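Local coordinates for protein uncharacterized oxidoreductase yvaA (Bacillus subtilis subsp. subtilis, PDB 3GDO) that catalyses the reversible NADPH-dependent reduction of scyllo-inosose to scyllo-inositol and cannot use NADH in place of NADPH, at residues A84-G89 / E106-A111; L132-L137 / P237-H242. All coordinates share one frame; numbering follows the deposited sequence.

Interaction 1 (A84-G89 / E106-A111); sequences ACIQAG and ETLKRA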
ATOM      1  N   ALA B  84     -37.849 -14.149   7.677  1.00 44.65           N
ATOM      2  CA  ALA B  84     -38.955 -15.021   7.320  1.00 45.04           C
ATOM      3  C   ALA B  84     -38.519 -16.475   7.277  1.00 45.46           C
ATOM      4  O   ALA B  84     -39.244 -17.360   7.734  1.00 45.00           O
ATOM      5  CB  ALA B  84     -39.534 -14.607   5.979  1.00 45.77           C
ATOM      6  N   CYS B  85     -37.329 -16.740   6.744  1.00 45.41           N
ATOM      7  CA  CYS B  85     -36.852 -18.125   6.699  1.00 45.47           C
ATOM      8  C   CYS B  85     -36.523 -18.640   8.085  1.00 45.60           C
ATOM      9  O   CYS B  85     -36.829 -19.801   8.423  1.00 44.76           O
ATOM     10  CB  CYS B  85     -35.629 -18.259   5.818  1.00 45.77           C
ATOM     11  SG  CYS B  85     -35.991 -18.035   4.084  1.00 47.79           S
ATOM     12  N   ILE B  86     -35.879 -17.780   8.872  1.00 45.96           N
ATOM     13  CA  ILE B  86     -35.553 -18.104  10.247  1.00 46.67           C
ATOM     14  C   ILE B  86     -36.856 -18.368  11.027  1.00 47.58           C
ATOM     15  O   ILE B  86     -36.970 -19.394  11.673  1.00 47.73           O
ATOM     16  CB  ILE B  86     -34.690 -17.015  10.927  1.00 46.64           C
ATOM     17  CG1 ILE B  86     -33.280 -16.969  10.330  1.00 44.59           C
ATOM     18  CG2 ILE B  86     -34.532 -17.288  12.439  1.00 45.87           C
ATOM     19  CD1 ILE B  86     -32.549 -15.673  10.674  1.00 40.39           C
ATOM     20  N   GLN B  87     -37.834 -17.464  10.935  1.00 48.78           N
ATOM     21  CA  GLN B  87     -39.124 -17.658  11.607  1.00 49.60           C
ATOM     22  C   GLN B  87     -39.770 -18.992  11.217  1.00 49.29           C
ATOM     23  O   GLN B  87     -40.428 -19.602  12.027  1.00 50.10           O
ATOM     24  CB  GLN B  87     -40.115 -16.527  11.317  1.00 50.09           C
ATOM     25  CG  GLN B  87     -39.680 -15.103  11.680  1.00 53.04           C
ATOM     26  CD  GLN B  87     -39.364 -14.864  13.151  1.00 57.32           C
ATOM     27  OE1 GLN B  87     -39.279 -15.798  13.973  1.00 58.06           O
ATOM     28  NE2 GLN B  87     -39.172 -13.582  13.493  1.00 58.78           N
ATOM     29  N   ALA B  88     -39.558 -19.453   9.993  1.00 48.33           N
ATOM     30  CA  ALA B  88     -40.180 -20.688   9.527  1.00 47.03           C
ATOM     31  C   ALA B  88     -39.362 -21.933   9.860  1.00 46.58           C
ATOM     32  O   ALA B  88     -39.714 -23.054   9.452  1.00 46.22           O
ATOM     33  CB  ALA B  88     -40.451 -20.609   8.030  1.00 47.23           C
ATOM     34  N   GLY B  89     -38.269 -21.745  10.603  1.00 45.30           N
ATOM     35  CA  GLY B  89     -37.488 -22.877  11.072  1.00 43.78           C
ATOM     36  C   GLY B  89     -36.558 -23.435  10.015  1.00 43.61           C
ATOM     37  O   GLY B  89     -36.158 -24.604  10.096  1.00 42.11           O
ATOM     38  N   GLU B 106     -26.904  -8.676  14.142  1.00 44.85           N
ATOM     39  CA  GLU B 106     -27.061  -9.268  15.507  1.00 45.86           C
ATOM     40  C   GLU B 106     -28.503  -9.755  15.706  1.00 45.26           C
ATOM     41  O   GLU B 106     -28.726 -10.859  16.227  1.00 45.30           O
ATOM     42  CB  GLU B 106     -26.677  -8.295  16.639  1.00 46.50           C
ATOM     43  CG  GLU B 106     -25.184  -7.905  16.720  1.00 50.98           C
ATOM     44  CD  GLU B 106     -24.283  -8.925  17.453  1.00 58.49           C
ATOM     45  OE1 GLU B 106     -24.725 -10.061  17.788  1.00 60.56           O
ATOM     46  OE2 GLU B 106     -23.093  -8.573  17.696  1.00 62.31           O
ATOM     47  N   THR B 107     -29.455  -8.939  15.245  1.00 44.74           N
ATOM     48  CA  THR B 107     -30.876  -9.278  15.288  1.00 45.10           C
ATOM     49  C   THR B 107     -31.150 -10.602  14.607  1.00 45.04           C
ATOM     50  O   THR B 107     -31.884 -11.429  15.165  1.00 44.46           O
ATOM     51  CB  THR B 107     -31.747  -8.169  14.715  1.00 44.97           C
ATOM     52  OG1 THR B 107     -31.483  -6.983  15.459  1.00 45.07           O
ATOM     53  CG2 THR B 107     -33.258  -8.492  14.844  1.00 45.78           C
ATOM     54  N   LEU B 108     -30.548 -10.826  13.431  1.00 44.23           N
ATOM     55  CA  LEU B 108     -30.758 -12.101  12.738  1.00 44.14           C
ATOM     56  C   LEU B 108     -30.125 -13.214  13.507  1.00 44.10           C
ATOM     57  O   LEU B 108     -30.690 -14.310  13.592  1.00 44.65           O
ATOM     58  CB  LEU B 108     -30.236 -12.104  11.282  1.00 43.88           C
ATOM     59  CG  LEU B 108     -30.818 -11.062  10.327  1.00 44.73           C
ATOM     60  CD1 LEU B 108     -30.063 -11.050   8.945  1.00 44.01           C
ATOM     61  CD2 LEU B 108     -32.320 -11.236  10.131  1.00 42.98           C
ATOM     62  N   LYS B 109     -28.938 -12.956  14.055  1.00 44.16           N
ATOM     63  CA  LYS B 109     -28.241 -13.994  14.801  1.00 45.15           C
ATOM     64  C   LYS B 109     -29.069 -14.434  16.025  1.00 45.05           C
ATOM     65  O   LYS B 109     -29.122 -15.608  16.348  1.00 44.77           O
ATOM     66  CB  LYS B 109     -26.847 -13.541  15.267  1.00 44.81           C
ATOM     67  CG  LYS B 109     -25.974 -14.704  15.741  1.00 47.26           C
ATOM     68  CD  LYS B 109     -24.647 -14.209  16.292  1.00 52.11           C
ATOM     69  CE  LYS B 109     -24.800 -13.631  17.699  1.00 54.85           C
ATOM     70  NZ  LYS B 109     -24.744 -14.777  18.672  1.00 56.89           N
ATOM     71  N   ARG B 110     -29.673 -13.478  16.711  1.00 45.99           N
ATOM     72  CA  ARG B 110     -30.390 -13.808  17.946  1.00 48.04           C
ATOM     73  C   ARG B 110     -31.668 -14.576  17.602  1.00 48.05           C
ATOM     74  O   ARG B 110     -31.968 -15.579  18.242  1.00 49.11           O
ATOM     75  CB  ARG B 110     -30.641 -12.571  18.804  1.00 47.77           C
ATOM     76  CG  ARG B 110     -29.527 -12.377  19.815  1.00 52.19           C
ATOM     77  CD  ARG B 110     -29.754 -11.148  20.679  1.00 57.36           C
ATOM     78  NE  ARG B 110     -29.272  -9.928  20.032  1.00 61.53           N
ATOM     79  CZ  ARG B 110     -30.039  -9.039  19.396  1.00 62.79           C
ATOM     80  NH1 ARG B 110     -29.481  -7.957  18.859  1.00 62.17           N
ATOM     81  NH2 ARG B 110     -31.356  -9.221  19.297  1.00 62.59           N
ATOM     82  N   ALA B 111     -32.357 -14.152  16.539  1.00 47.72           N
ATOM     83  CA  ALA B 111     -33.525 -14.863  16.061  1.00 47.06           C
ATOM     84  C   ALA B 111     -33.209 -16.314  15.658  1.00 47.28           C
ATOM     85  O   ALA B 111     -33.982 -17.221  16.011  1.00 46.75           O
ATOM     86  CB  ALA B 111     -34.204 -14.093  14.960  1.00 46.70           C
TER
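I86 reaches across from the last turn of helix 78-87 and lays its two branches against helix 102-115, one on L108 and one on A111. The tight part lies at its CG2 methyl, which comes 3.6 Å from the backbone C of A111 and 4.1 Å from that residue's CB. Since A111 carries nothing beyond CB, the methyl can settle against the main chain itself, and the I86 and A111 CA atoms are 7.0 Å apart. The longer branch, with CG1 anti to the carbonyl carbon of I86 (chi1 -69°), runs out to CD1, which rests 3.7 Å from the carbonyl O of L108. That same CD1 stands 4.3 Å from L108 CB, so the leucine offers the base of its side chain here. No hydrogen bond links the two segments; the contact is van der Waals packing of I86 methyls on side-chain carbons and the facing backbone.

The other side is loose. Q87, the next residue, is solvent-exposed, and its NE2 stays 5.2 Å from A111 CB. Just beyond it the chain leaves the helix in a Schellman motif, with G89 at positive phi and its N bonded to I86 O.

These are neighbouring helices of the Rossmann-fold domain, joined through strand 91-95 of its parallel sheet. C85 packs on V92 and L108 on M94 of that strand, while E106 forms a salt bridge with R331 of helix 323-342.

Interaction 2 (L132-L137 / P237-H242); sequences LTIKKL and PRYQIH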
ATOM      1  N   LEU B 132      -5.906 -19.811   0.095  1.00 35.45           N
ATOM      2  CA  LEU B 132      -5.639 -21.149   0.565  1.00 36.88           C
ATOM      3  C   LEU B 132      -4.139 -21.353   0.639  1.00 37.38           C
ATOM      4  O   LEU B 132      -3.647 -21.958   1.600  1.00 37.75           O
ATOM      5  CB  LEU B 132      -6.294 -22.209  -0.343  1.00 35.93           C
ATOM      6  CG  LEU B 132      -7.815 -22.380  -0.149  1.00 38.93           C
ATOM      7  CD1 LEU B 132      -8.300 -23.520  -1.040  1.00 35.76           C
ATOM      8  CD2 LEU B 132      -8.212 -22.611   1.349  1.00 38.79           C
ATOM      9  N   THR B 133      -3.433 -20.842  -0.373  1.00 37.43           N
ATOM     10  CA  THR B 133      -1.967 -20.948  -0.443  1.00 37.85           C
ATOM     11  C   THR B 133      -1.306 -20.293   0.775  1.00 38.00           C
ATOM     12  O   THR B 133      -0.495 -20.934   1.450  1.00 39.19           O
ATOM     13  CB  THR B 133      -1.459 -20.349  -1.737  1.00 37.92           C
ATOM     14  OG1 THR B 133      -2.175 -20.948  -2.823  1.00 39.42           O
ATOM     15  CG2 THR B 133       0.085 -20.515  -1.898  1.00 36.60           C
ATOM     16  N   ILE B 134      -1.668 -19.038   1.050  1.00 37.58           N
ATOM     17  CA  ILE B 134      -1.320 -18.345   2.307  1.00 36.83           C
ATOM     18  C   ILE B 134      -1.573 -19.129   3.621  1.00 37.75           C
ATOM     19  O   ILE B 134      -0.674 -19.222   4.485  1.00 37.08           O
ATOM     20  CB  ILE B 134      -1.989 -16.948   2.371  1.00 36.48           C
ATOM     21  CG1 ILE B 134      -1.362 -15.988   1.328  1.00 34.06           C
ATOM     22  CG2 ILE B 134      -1.939 -16.351   3.808  1.00 34.34           C
ATOM     23  CD1 ILE B 134      -2.376 -14.835   0.858  1.00 33.07           C
ATOM     24  N   LYS B 135      -2.784 -19.653   3.798  1.00 38.46           N
ATOM     25  CA  LYS B 135      -3.059 -20.511   4.971  1.00 40.02           C
ATOM     26  C   LYS B 135      -2.135 -21.746   5.023  1.00 40.08           C
ATOM     27  O   LYS B 135      -1.678 -22.145   6.086  1.00 39.92           O
ATOM     28  CB  LYS B 135      -4.527 -20.945   5.013  1.00 39.85           C
ATOM     29  CG  LYS B 135      -5.437 -19.873   5.597  1.00 42.02           C
ATOM     30  CD  LYS B 135      -6.902 -20.303   5.629  1.00 43.88           C
ATOM     31  CE  LYS B 135      -7.126 -21.488   6.575  1.00 44.17           C
ATOM     32  NZ  LYS B 135      -8.556 -21.608   6.893  1.00 45.19           N
ATOM     33  N   LYS B 136      -1.853 -22.335   3.870  1.00 41.58           N
ATOM     34  CA  LYS B 136      -0.926 -23.461   3.833  1.00 43.53           C
ATOM     35  C   LYS B 136       0.517 -23.048   4.231  1.00 44.31           C
ATOM     36  O   LYS B 136       1.177 -23.747   5.029  1.00 44.30           O
ATOM     37  CB  LYS B 136      -0.964 -24.136   2.471  1.00 43.48           C
ATOM     38  CG  LYS B 136      -0.344 -25.514   2.468  1.00 46.02           C
ATOM     39  CD  LYS B 136      -0.136 -25.996   1.054  1.00 48.48           C
ATOM     40  CE  LYS B 136       0.005 -27.512   1.002  1.00 50.45           C
ATOM     41  NZ  LYS B 136       0.889 -27.880  -0.142  1.00 50.61           N
ATOM     42  N   LEU B 137       0.984 -21.905   3.721  1.00 43.65           N
ATOM     43  CA  LEU B 137       2.293 -21.405   4.109  1.00 44.06           C
ATOM     44  C   LEU B 137       2.354 -21.077   5.592  1.00 44.36           C
ATOM     45  O   LEU B 137       3.375 -21.344   6.243  1.00 45.01           O
ATOM     46  CB  LEU B 137       2.698 -20.182   3.291  1.00 43.25           C
ATOM     47  CG  LEU B 137       2.979 -20.425   1.823  1.00 43.43           C
ATOM     48  CD1 LEU B 137       2.973 -19.097   1.075  1.00 42.91           C
ATOM     49  CD2 LEU B 137       4.307 -21.185   1.633  1.00 42.96           C
ATOM     50  N   PRO B 237       0.734  -6.116  -6.769  1.00 31.54           N
ATOM     51  CA  PRO B 237       0.385  -7.357  -6.086  1.00 30.93           C
ATOM     52  C   PRO B 237      -0.948  -7.272  -5.293  1.00 30.48           C
ATOM     53  O   PRO B 237      -1.306  -6.204  -4.721  1.00 27.87           O
ATOM     54  CB  PRO B 237       1.505  -7.530  -5.089  1.00 31.94           C
ATOM     55  CG  PRO B 237       2.533  -6.490  -5.389  1.00 32.71           C
ATOM     56  CD  PRO B 237       1.992  -5.516  -6.302  1.00 31.19           C
ATOM     57  N   ARG B 238      -1.699  -8.365  -5.340  1.00 29.82           N
ATOM     58  CA  ARG B 238      -2.910  -8.561  -4.510  1.00 29.72           C
ATOM     59  C   ARG B 238      -2.479  -8.678  -3.041  1.00 29.23           C
ATOM     60  O   ARG B 238      -3.022  -7.978  -2.178  1.00 28.23           O
ATOM     61  CB  ARG B 238      -3.698  -9.794  -4.948  1.00 29.88           C
ATOM     62  CG  ARG B 238      -4.948 -10.056  -4.063  1.00 30.52           C
ATOM     63  CD  ARG B 238      -5.935 -11.007  -4.728  1.00 30.33           C
ATOM     64  NE  ARG B 238      -7.062 -11.397  -3.849  1.00 32.17           N
ATOM     65  CZ  ARG B 238      -8.288 -10.860  -3.873  1.00 37.97           C
ATOM     66  NH1 ARG B 238      -8.581  -9.836  -4.700  1.00 35.40           N
ATOM     67  NH2 ARG B 238      -9.237 -11.348  -3.056  1.00 34.02           N
ATOM     68  N   TYR B 239      -1.491  -9.526  -2.776  1.00 29.24           N
ATOM     69  CA  TYR B 239      -0.930  -9.728  -1.421  1.00 29.66           C
ATOM     70  C   TYR B 239       0.532  -9.355  -1.311  1.00 29.26           C
ATOM     71  O   TYR B 239       1.355  -9.759  -2.124  1.00 29.33           O
ATOM     72  CB  TYR B 239      -1.065 -11.198  -0.931  1.00 29.92           C
ATOM     73  CG  TYR B 239      -2.505 -11.678  -0.915  1.00 30.26           C
ATOM     74  CD1 TYR B 239      -3.322 -11.436   0.201  1.00 31.96           C
ATOM     75  CD2 TYR B 239      -3.061 -12.295  -2.020  1.00 27.41           C
ATOM     76  CE1 TYR B 239      -4.649 -11.835   0.222  1.00 28.30           C
ATOM     77  CE2 TYR B 239      -4.399 -12.685  -2.013  1.00 32.38           C
ATOM     78  CZ  TYR B 239      -5.185 -12.440  -0.886  1.00 31.54           C
ATOM     79  OH  TYR B 239      -6.519 -12.813  -0.869  1.00 30.61           O
ATOM     80  N   GLN B 240       0.845  -8.640  -0.248  1.00 29.84           N
ATOM     81  CA  GLN B 240       2.208  -8.454   0.188  1.00 31.07           C
ATOM     82  C   GLN B 240       2.213  -8.694   1.676  1.00 30.99           C
ATOM     83  O   GLN B 240       1.627  -7.900   2.482  1.00 28.92           O
ATOM     84  CB  GLN B 240       2.716  -7.024  -0.122  1.00 31.71           C
ATOM     85  CG  GLN B 240       2.671  -6.653  -1.611  1.00 34.84           C
ATOM     86  CD  GLN B 240       2.940  -5.163  -1.887  1.00 40.36           C
ATOM     87  OE1 GLN B 240       4.047  -4.672  -1.714  1.00 41.07           O
ATOM     88  NE2 GLN B 240       1.912  -4.456  -2.355  1.00 43.13           N
ATOM     89  N   ILE B 241       2.895  -9.769   2.061  1.00 30.89           N
ATOM     90  CA  ILE B 241       2.895 -10.181   3.456  1.00 31.00           C
ATOM     91  C   ILE B 241       4.312 -10.352   3.995  1.00 31.81           C
ATOM     92  O   ILE B 241       5.078 -11.155   3.441  1.00 32.14           O
ATOM     93  CB  ILE B 241       2.137 -11.518   3.641  1.00 30.75           C
ATOM     94  CG1 ILE B 241       0.766 -11.494   2.956  1.00 29.76           C
ATOM     95  CG2 ILE B 241       1.992 -11.834   5.149  1.00 31.86           C
ATOM     96  CD1 ILE B 241       0.061 -12.873   2.937  1.00 34.33           C
ATOM     97  N   HIS B 242       4.635  -9.645   5.075  1.00 30.67           N
ATOM     98  CA  HIS B 242       5.987  -9.641   5.651  1.00 32.48           C
ATOM     99  C   HIS B 242       5.980 -10.159   7.072  1.00 33.31           C
ATOM    100  O   HIS B 242       5.242  -9.628   7.937  1.00 34.41           O
ATOM    101  CB  HIS B 242       6.606  -8.231   5.626  1.00 31.69           C
ATOM    102  CG  HIS B 242       6.462  -7.552   4.302  1.00 32.31           C
ATOM    103  ND1 HIS B 242       6.928  -8.117   3.135  1.00 26.21           N
ATOM    104  CD2 HIS B 242       5.899  -6.359   3.956  1.00 28.47           C
ATOM    105  CE1 HIS B 242       6.621  -7.325   2.116  1.00 32.13           C
ATOM    106  NE2 HIS B 242       5.983  -6.260   2.583  1.00 31.47           N
TER
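I134 meets Y239 and I241 with a single side chain, a helix residue wedged against two residues of a strand. The bond from CA to CB is directed at the strand, and at CB the side chain divides. CG2 takes the shorter route and approaches I241 CD1 at 4.1 Å. A chi1 of -69° sets CG1 beside the backbone N, from where it passes 3.8 Å from the same I241 CD1. With chi2 extended, the chain ends in CD1, and this methyl does most of the work: it sits over one face of the Y239 ring, 3.6 Å from the ring centroid and only 13° off the ring normal, a clear CH-pi contact. It also touches I241 CD1 at 3.8 Å, so the tip meets an aromatic face and, roughly at right angles to it, the end of a second isoleucine.

No hydrogen bond crosses the contact, and the three residues that meet are all buried. The polar end of the tyrosine is dealt with elsewhere: its OH hydrogen-bonds Q185 OE1 of helix 174-190 and accepts a weak bond from R238 NE. R238 and Y239 together face K250, forming a classic beta bulge at the start of the strand.

The contact packs helix 129-139 on the mixed sheet of the C-terminal alpha/beta domain. Strand 239-243 runs between antiparallel neighbours 246-250 and 146-152; I134 also touches F248 on the first, while Y239 and I241 both lean on Y149 of the second.

How the interactions relate
Interaction 1 belongs to the Rossmann-fold domain and interaction 2 to the C-terminal alpha/beta domain; they share no helix or strand, and their centres lie about 36 Å apart on opposite sides of the chain's centre. Both are van der Waals contacts that turn on one isoleucine from a helix. In interaction 1 the partner is another helix, met largely through its backbone, and A111 among the touching residues is partly exposed. Interaction 2 is more deeply enclosed, all three touching residues being buried: the isoleucine meets a sheet, with an aromatic face and a second isoleucine as partners. The strand side also adjoins the second subunit, where P237 packs on P237 of that chain.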